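PDB 5HHA: PvdO from Pseudomonas aeruginosa, which probably takes part in chromophore maturation in the periplasm, belongs to the formylglycine-generating enzyme family and binds a calcium ion. Local coordinates for residues G48-G53 against H69-A74; Y82-G87 against I278-A283; V129-V134 against Y218-D223. One frame throughout, in Å; residues are numbered along the deposited sequence.

Contact 1 (G48-G53 against H69-A74)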
# COMPACT_ATOMS: atom_id res chain seq x y z
N GLY A 48 -12.88 6.14 13.45
CA GLY A 48 -14.18 5.75 12.93
C GLY A 48 -14.20 4.29 12.60
O GLY A 48 -13.21 3.59 12.77
N SER A 49 -15.35 3.82 12.12
CA SER A 49 -15.53 2.45 11.68
C SER A 49 -15.79 2.41 10.20
O SER A 49 -16.23 3.39 9.59
CB SER A 49 -16.73 1.80 12.38
OG SER A 49 -16.54 1.74 13.76
N PHE A 50 -15.53 1.26 9.62
CA PHE A 50 -15.90 1.04 8.22
C PHE A 50 -16.21 -0.42 7.99
O PHE A 50 -15.84 -1.26 8.78
CB PHE A 50 -14.79 1.51 7.25
CG PHE A 50 -13.67 0.51 7.04
CD1 PHE A 50 -12.81 0.14 8.07
CD2 PHE A 50 -13.48 -0.07 5.78
CE1 PHE A 50 -11.79 -0.78 7.84
CE2 PHE A 50 -12.47 -0.99 5.56
CZ PHE A 50 -11.62 -1.32 6.59
N THR A 51 -16.87 -0.72 6.88
CA THR A 51 -17.13 -2.09 6.51
C THR A 51 -16.01 -2.58 5.59
O THR A 51 -15.76 -2.00 4.53
CB THR A 51 -18.49 -2.20 5.79
OG1 THR A 51 -19.53 -1.71 6.65
CG2 THR A 51 -18.78 -3.64 5.38
N MET A 52 -15.37 -3.65 6.01
CA MET A 52 -14.26 -4.25 5.28
C MET A 52 -14.72 -5.49 4.56
O MET A 52 -15.52 -6.28 5.09
CB MET A 52 -13.16 -4.60 6.28
CG MET A 52 -11.86 -5.05 5.63
SD MET A 52 -10.62 -5.40 6.90
CE MET A 52 -9.18 -5.77 5.90
N GLY A 53 -14.21 -5.66 3.34
CA GLY A 53 -14.58 -6.77 2.49
C GLY A 53 -15.38 -6.28 1.30
O GLY A 53 -15.49 -5.07 1.06
N HIS A 69 -17.41 -7.26 7.20
CA HIS A 69 -17.35 -7.15 8.66
C HIS A 69 -16.87 -5.75 8.99
O HIS A 69 -16.03 -5.17 8.28
CB HIS A 69 -16.43 -8.22 9.27
CG HIS A 69 -14.99 -8.08 8.85
ND1 HIS A 69 -14.57 -8.33 7.56
CD2 HIS A 69 -13.91 -7.63 9.53
CE1 HIS A 69 -13.27 -8.08 7.48
NE2 HIS A 69 -12.85 -7.65 8.66
N ASP A 70 -17.39 -5.16 10.06
CA ASP A 70 -17.08 -3.78 10.38
C ASP A 70 -15.88 -3.73 11.31
O ASP A 70 -15.74 -4.53 12.22
CB ASP A 70 -18.28 -3.08 11.01
CG ASP A 70 -19.37 -2.78 10.00
OD1 ASP A 70 -19.31 -3.27 8.86
OD2 ASP A 70 -20.34 -2.11 10.39
N VAL A 71 -14.98 -2.81 11.01
CA VAL A 71 -13.73 -2.63 11.75
C VAL A 71 -13.70 -1.21 12.29
O VAL A 71 -14.08 -0.26 11.62
CB VAL A 71 -12.51 -2.89 10.83
CG1 VAL A 71 -11.21 -2.63 11.54
CG2 VAL A 71 -12.56 -4.27 10.30
N THR A 72 -13.23 -1.11 13.53
CA THR A 72 -13.20 0.16 14.26
C THR A 72 -11.80 0.63 14.58
O THR A 72 -10.98 -0.14 15.06
CB THR A 72 -13.98 -0.01 15.59
OG1 THR A 72 -15.34 -0.32 15.30
CG2 THR A 72 -13.90 1.23 16.47
N PHE A 73 -11.53 1.89 14.26
CA PHE A 73 -10.30 2.58 14.62
C PHE A 73 -10.66 3.58 15.70
O PHE A 73 -11.30 4.59 15.44
CB PHE A 73 -9.66 3.29 13.41
CG PHE A 73 -9.39 2.37 12.29
CD1 PHE A 73 -8.27 1.60 12.27
CD2 PHE A 73 -10.32 2.23 11.27
CE1 PHE A 73 -8.04 0.71 11.23
CE2 PHE A 73 -10.08 1.34 10.21
CZ PHE A 73 -8.95 0.58 10.23
N ALA A 74 -10.29 3.28 16.94
CA ALA A 74 -10.68 4.12 18.08
C ALA A 74 -9.98 5.49 18.05
O ALA A 74 -10.51 6.49 18.54
CB ALA A 74 -10.41 3.40 19.40

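Contact 2 (Y82-G87 against I278-A283)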
# COMPACT_ATOMS: atom_id res chain seq x y z
N TYR A 82 1.52 8.84 0.10
CA TYR A 82 2.06 8.12 -1.04
C TYR A 82 2.69 6.81 -0.57
O TYR A 82 3.00 6.66 0.62
CB TYR A 82 3.17 8.92 -1.71
CG TYR A 82 2.80 10.33 -2.08
CD1 TYR A 82 1.78 10.58 -2.98
CD2 TYR A 82 3.48 11.43 -1.55
CE1 TYR A 82 1.44 11.86 -3.35
CE2 TYR A 82 3.15 12.73 -1.92
CZ TYR A 82 2.12 12.91 -2.80
OH TYR A 82 1.78 14.20 -3.17
N GLN A 83 2.89 5.88 -1.48
CA GLN A 83 3.86 4.84 -1.28
C GLN A 83 5.22 5.49 -0.98
O GLN A 83 5.53 6.58 -1.48
CB GLN A 83 3.92 3.97 -2.53
CG GLN A 83 2.67 3.08 -2.69
CD GLN A 83 1.96 3.17 -4.04
OE1 GLN A 83 2.39 3.85 -4.97
NE2 GLN A 83 0.85 2.43 -4.13
N VAL A 84 6.00 4.85 -0.13
CA VAL A 84 7.34 5.36 0.16
C VAL A 84 8.12 5.38 -1.14
O VAL A 84 8.05 4.45 -1.93
CB VAL A 84 8.01 4.53 1.24
CG1 VAL A 84 9.49 4.93 1.42
CG2 VAL A 84 7.26 4.69 2.56
N THR A 85 8.85 6.47 -1.38
CA THR A 85 9.48 6.64 -2.69
C THR A 85 10.87 6.06 -2.76
O THR A 85 11.50 5.78 -1.74
CB THR A 85 9.61 8.11 -3.08
OG1 THR A 85 10.55 8.74 -2.20
CG2 THR A 85 8.26 8.85 -3.05
N ALA A 86 11.35 5.88 -3.98
CA ALA A 86 12.72 5.43 -4.20
C ALA A 86 13.73 6.36 -3.53
O ALA A 86 14.70 5.89 -2.95
CB ALA A 86 13.00 5.34 -5.67
N GLY A 87 13.52 7.67 -3.61
CA GLY A 87 14.43 8.60 -2.98
C GLY A 87 14.38 8.50 -1.48
O GLY A 87 15.40 8.66 -0.79
N ILE A 278 6.13 -4.65 -5.79
CA ILE A 278 5.72 -4.52 -4.39
C ILE A 278 6.53 -3.43 -3.71
O ILE A 278 7.76 -3.52 -3.64
CB ILE A 278 5.87 -5.84 -3.54
CG1 ILE A 278 5.30 -7.05 -4.26
CG2 ILE A 278 5.19 -5.63 -2.20
CD1 ILE A 278 5.63 -8.36 -3.55
N GLY A 279 5.83 -2.42 -3.23
CA GLY A 279 6.40 -1.35 -2.42
C GLY A 279 5.71 -1.36 -1.05
O GLY A 279 5.36 -2.43 -0.54
N PHE A 280 5.51 -0.18 -0.47
CA PHE A 280 4.97 -0.13 0.89
C PHE A 280 4.63 1.26 1.30
O PHE A 280 5.18 2.23 0.77
CB PHE A 280 5.93 -0.73 1.91
CG PHE A 280 7.23 0.03 2.06
CD1 PHE A 280 8.27 -0.12 1.14
CD2 PHE A 280 7.45 0.86 3.16
CE1 PHE A 280 9.46 0.54 1.31
CE2 PHE A 280 8.65 1.53 3.33
CZ PHE A 280 9.66 1.36 2.41
N ARG A 281 3.70 1.37 2.25
CA ARG A 281 3.49 2.59 3.01
C ARG A 281 3.98 2.34 4.44
O ARG A 281 4.23 1.21 4.85
CB ARG A 281 2.01 2.97 3.03
CG ARG A 281 1.46 3.32 1.69
CD ARG A 281 -0.02 3.66 1.74
NE ARG A 281 -0.54 3.59 0.40
CZ ARG A 281 -0.69 4.62 -0.43
NH1 ARG A 281 -0.54 5.88 -0.03
NH2 ARG A 281 -1.03 4.39 -1.69
N VAL A 282 4.10 3.43 5.20
CA VAL A 282 4.29 3.34 6.63
C VAL A 282 3.16 4.08 7.32
O VAL A 282 2.53 4.99 6.78
CB VAL A 282 5.67 3.91 7.09
CG1 VAL A 282 6.82 3.05 6.59
CG2 VAL A 282 5.87 5.36 6.67
N ALA A 283 2.97 3.69 8.58
CA ALA A 283 1.99 4.33 9.46
C ALA A 283 2.72 4.91 10.66
O ALA A 283 3.80 4.45 11.01
CB ALA A 283 0.95 3.32 9.91
O HOH W 1 6.79 1.86 -2.11

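Contact 3 (V129-V134 against Y218-D223)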
# COMPACT_ATOMS: atom_id res chain seq x y z
N VAL A 129 11.96 -4.59 -2.16
CA VAL A 129 12.11 -4.74 -0.72
C VAL A 129 11.23 -5.89 -0.21
O VAL A 129 10.11 -6.11 -0.69
CB VAL A 129 11.72 -3.45 0.03
CG1 VAL A 129 12.79 -2.38 -0.13
CG2 VAL A 129 10.33 -2.94 -0.41
N ASP A 130 11.74 -6.66 0.75
CA ASP A 130 10.92 -7.69 1.37
C ASP A 130 10.25 -7.14 2.63
O ASP A 130 10.37 -6.00 3.01
CB ASP A 130 11.66 -9.05 1.59
CG ASP A 130 12.64 -9.05 2.76
OD1 ASP A 130 12.77 -8.05 3.46
OD2 ASP A 130 13.28 -10.12 2.98
N TYR A 131 9.50 -8.02 3.27
CA TYR A 131 8.70 -7.63 4.44
C TYR A 131 9.58 -7.10 5.57
O TYR A 131 9.31 -6.07 6.16
CB TYR A 131 7.90 -8.86 4.87
CG TYR A 131 6.99 -8.78 6.07
CD1 TYR A 131 7.47 -9.05 7.34
CD2 TYR A 131 5.63 -8.56 5.91
CE1 TYR A 131 6.62 -9.08 8.44
CE2 TYR A 131 4.76 -8.59 7.02
CZ TYR A 131 5.28 -8.84 8.28
OH TYR A 131 4.44 -8.92 9.39
N ASN A 132 10.65 -7.83 5.87
CA ASN A 132 11.58 -7.40 6.91
C ASN A 132 12.29 -6.09 6.59
O ASN A 132 12.55 -5.28 7.47
CB ASN A 132 12.62 -8.50 7.16
CG ASN A 132 13.39 -8.29 8.43
OD1 ASN A 132 12.84 -8.42 9.52
ND2 ASN A 132 14.66 -7.96 8.30
N ASP A 133 12.58 -5.87 5.31
CA ASP A 133 13.19 -4.62 4.91
C ASP A 133 12.30 -3.45 5.29
O ASP A 133 12.78 -2.40 5.72
CB ASP A 133 13.38 -4.58 3.39
CG ASP A 133 14.49 -5.47 2.89
OD1 ASP A 133 15.49 -5.68 3.60
OD2 ASP A 133 14.37 -5.93 1.73
N VAL A 134 10.99 -3.61 5.09
CA VAL A 134 10.03 -2.58 5.46
C VAL A 134 10.05 -2.35 6.96
O VAL A 134 10.06 -1.22 7.43
CB VAL A 134 8.59 -2.93 4.97
CG1 VAL A 134 7.60 -1.93 5.50
CG2 VAL A 134 8.55 -2.97 3.45
N TYR A 218 1.66 -2.95 -5.64
CA TYR A 218 1.20 -3.60 -4.40
C TYR A 218 2.00 -3.07 -3.22
O TYR A 218 3.08 -2.48 -3.41
CB TYR A 218 1.41 -5.11 -4.50
CG TYR A 218 0.24 -5.88 -5.07
CD1 TYR A 218 -0.76 -6.35 -4.23
CD2 TYR A 218 0.13 -6.15 -6.43
CE1 TYR A 218 -1.82 -7.08 -4.71
CE2 TYR A 218 -0.95 -6.89 -6.92
CZ TYR A 218 -1.93 -7.34 -6.05
OH TYR A 218 -3.01 -8.11 -6.47
N GLU A 219 1.51 -3.32 -2.02
CA GLU A 219 2.13 -2.84 -0.80
C GLU A 219 2.13 -3.92 0.25
O GLU A 219 1.10 -4.56 0.50
CB GLU A 219 1.34 -1.68 -0.21
CG GLU A 219 1.33 -0.44 -1.08
CD GLU A 219 0.28 0.56 -0.66
OE1 GLU A 219 -0.20 0.47 0.50
OE2 GLU A 219 -0.05 1.45 -1.48
N TRP A 220 3.26 -4.08 0.93
CA TRP A 220 3.28 -4.90 2.12
C TRP A 220 2.37 -4.32 3.20
O TRP A 220 2.32 -3.11 3.40
CB TRP A 220 4.69 -4.96 2.71
CG TRP A 220 5.70 -5.64 1.86
CD1 TRP A 220 6.70 -5.03 1.18
CD2 TRP A 220 5.82 -7.05 1.61
NE1 TRP A 220 7.45 -5.98 0.52
CE2 TRP A 220 6.93 -7.22 0.76
CE3 TRP A 220 5.10 -8.18 2.00
CZ2 TRP A 220 7.35 -8.46 0.32
CZ3 TRP A 220 5.53 -9.42 1.55
CH2 TRP A 220 6.63 -9.55 0.71
N VAL A 221 1.67 -5.22 3.91
CA VAL A 221 1.03 -4.89 5.19
C VAL A 221 1.48 -5.97 6.19
O VAL A 221 2.06 -6.97 5.82
CB VAL A 221 -0.51 -4.78 5.09
CG1 VAL A 221 -0.90 -3.68 4.10
CG2 VAL A 221 -1.13 -6.09 4.70
N ALA A 222 1.17 -5.77 7.47
CA ALA A 222 1.78 -6.60 8.50
C ALA A 222 1.17 -7.99 8.57
O ALA A 222 1.84 -8.95 8.96
CB ALA A 222 1.66 -5.95 9.88
N ASP A 223 -0.12 -8.11 8.26
CA ASP A 223 -0.92 -9.28 8.58
C ASP A 223 -0.39 -10.56 7.96
O ASP A 223 0.05 -10.58 6.81
CB ASP A 223 -2.37 -9.12 8.10
CG ASP A 223 -3.04 -7.88 8.64
OD1 ASP A 223 -2.44 -6.80 8.58
OD2 ASP A 223 -4.20 -8.01 9.11

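Contact 1 (G48-G53 against H69-A74)
T51 OG1 gives its proton to D70 OD1 at 2.7 Å, the shortest polar bond between strands 48-52 and 69-73. The hydroxyl meets this oxygen from above the carboxylate, 46° out of its plane. T51 OG1 stands beside its own backbone N and faces D70. Two residues further along the same exposed face, S49 OG and T72 OG1 lie 2.8 Å apart and share a hydrogen bond. Both pairs sit at non-hydrogen-bonded positions of an antiparallel ladder, where the CA atoms come closest.

The backbone bonds fall on the pairs between them. G48 with F73, F50 with V71 and M52 with H69 each exchange two N-H...O bonds. V71 N to F50 O is 2.8 Å.

The other face carries G48, F50, M52, H69, V71 and F73. The F50 and F73 rings meet rim to rim, with CE1 of F50 3.6 Å from CE2 of F73. Their planes are only 17° apart, but neither lies over the other. The same F50 CE1 touches V71 CB at 3.7 Å. M52 CG is anti to the backbone N, chi1 -172°, and the chain runs on extended beside the H69 ring. M52 CB lies over a face of that imidazole, 4.0 Å from its centroid, a CH-pi contact. M52 SD comes to 3.6 Å from H69 NE2, obliquely. H69 ND1 is hydrogen-bonded to the carbonyl of P67.

Strand 42-52 also pairs with strands 32-33 and 77-80, and the T72 backbone bonds to S234. Helix 154-162 packs on the face that carries F50, M52 and F73, where Y159 meets both phenylalanine rings and A155 and E158 touch M52. Y229 from a loop reaches M52 and H69.

Contact 2 (Y82-G87 against I278-A283)
V84 packs tightly on F280, while Q83 and R281 meet more loosely, their side chains crossing at an angle. V84 N gives a nearly straight hydrogen bond of 2.9 Å to F280 O, with an angle of 167° at the hydrogen. It is the only direct hydrogen bond between the two segments. V84 CB then sits over one face of the F280 ring, 4.0 Å from the centroid, as a CH-pi contact offset toward the rim. Both methyls join in. V84 CG2 approaches F280 CE2 to 3.5 Å, and V84 CG1 lies near CZ. The ring reaches V84 because F280 CG stands between its backbone N and carbonyl carbon, chi1 65°. This swings the end of the side chain back toward 82-87.

A water lies beside the backbone bond. It bonds to V84 O and accepts from F280 N, each at 2.9 Å, so it links the two backbones.

The polar side is looser. Q83 NE2 and R281 NH2 are 3.7 Å apart, with amide and guanidinium planes turned 50° from each other. Both nitrogens are donors and look elsewhere: Q83 NE2 and R281 NE share E219 OE2, and R281 NH2 bonds to the carbonyl of Y211. The guanidinium lies along the backbone of 82-83, with Q83 N over one of its faces. R281 NH1 comes to 3.4 Å from Y82 C, and bonds to the carbonyl of S80. The arginine is therefore gripped at all three nitrogens within the buried core.

The segment 82-87 leads from strand 77-80 into helix 86-96, which T85 caps. Strand 278-285 pairs antiparallel with strands 77-80 and 149-150 and parallel with 218-221. Helix 131-145 completes the packing, with V134 on F280 and Y137 on V84, F280 and V282.

Contact 3 (V129-V134 against Y218-D223)
V129 O receives the indole N-H of W220. The bond from W220 NE1 is 2.9 Å long. V129 O lies close to the plane of the indole, at its edge, but the donor stands 43° out of the plane of the V129 carbonyl. This link limits the rotation of the ring. The indole extends toward the start of the helix, with CG anti to the carbonyl carbon of W220, chi1 -66°.

D130 comes next, at the N-cap of helix 131-145. Its carbon C comes to 3.7 Å from W220 NE1. Its side chain turns to the helix instead: OD1 of D130 accepts from D133 N at 2.9 Å. D133 OD2 in turn accepts from D130 N, also at 2.9 Å. The pair is a capping box, closing the first turn of helix 131-145. R274 forms a salt bridge with D133 OD2.

Y131 touches the second segment twice. Its backbone N and CB lie over the indole, and CB is 4.1 Å from the centroid of the six-membered ring, almost on the ring normal. This is a CH-pi contact. The phenol then passes W220, with CG anti to the backbone N, chi1 179°. W220 CE3 meets the edge of the tyrosine ring. The hydroxyl reaches the corner of the second segment, where the chain turns at A222. There Y131 OH donates to A222 O at 2.6 Å, in the carbonyl plane and on a lone pair. V221 O also lies at the ring edge, 3.4 Å from Y131 CE2.

V134, one turn into the helix, points at the strand. Its CG2 meets W220 CD1 at 3.6 Å, on the five-membered ring of the indole. V247 and I249 of strand 247-251 and I278 also touch the indole.

From the N terminus, contact 1 closes first. It joins strand 42-52 to strand 69-73 through a loop of 15 residues without helix or strand. Contact 2 opens after it, at 82-87, and closes only near the C terminus, at 278-283. Contact 3 is nested inside that long loop. It ties the start of helix 131-145 to strand 218-221. Contacts 2 and 3 touch, since strands 218-221 and 278-285 are parallel neighbours in the sheet: E219 pairs with R281, and V134 packs on F280. Contact 1 belongs to the same mixed sheet, but its centre is about 24 Å from that of contact 2 and 22 Å from that of contact 3.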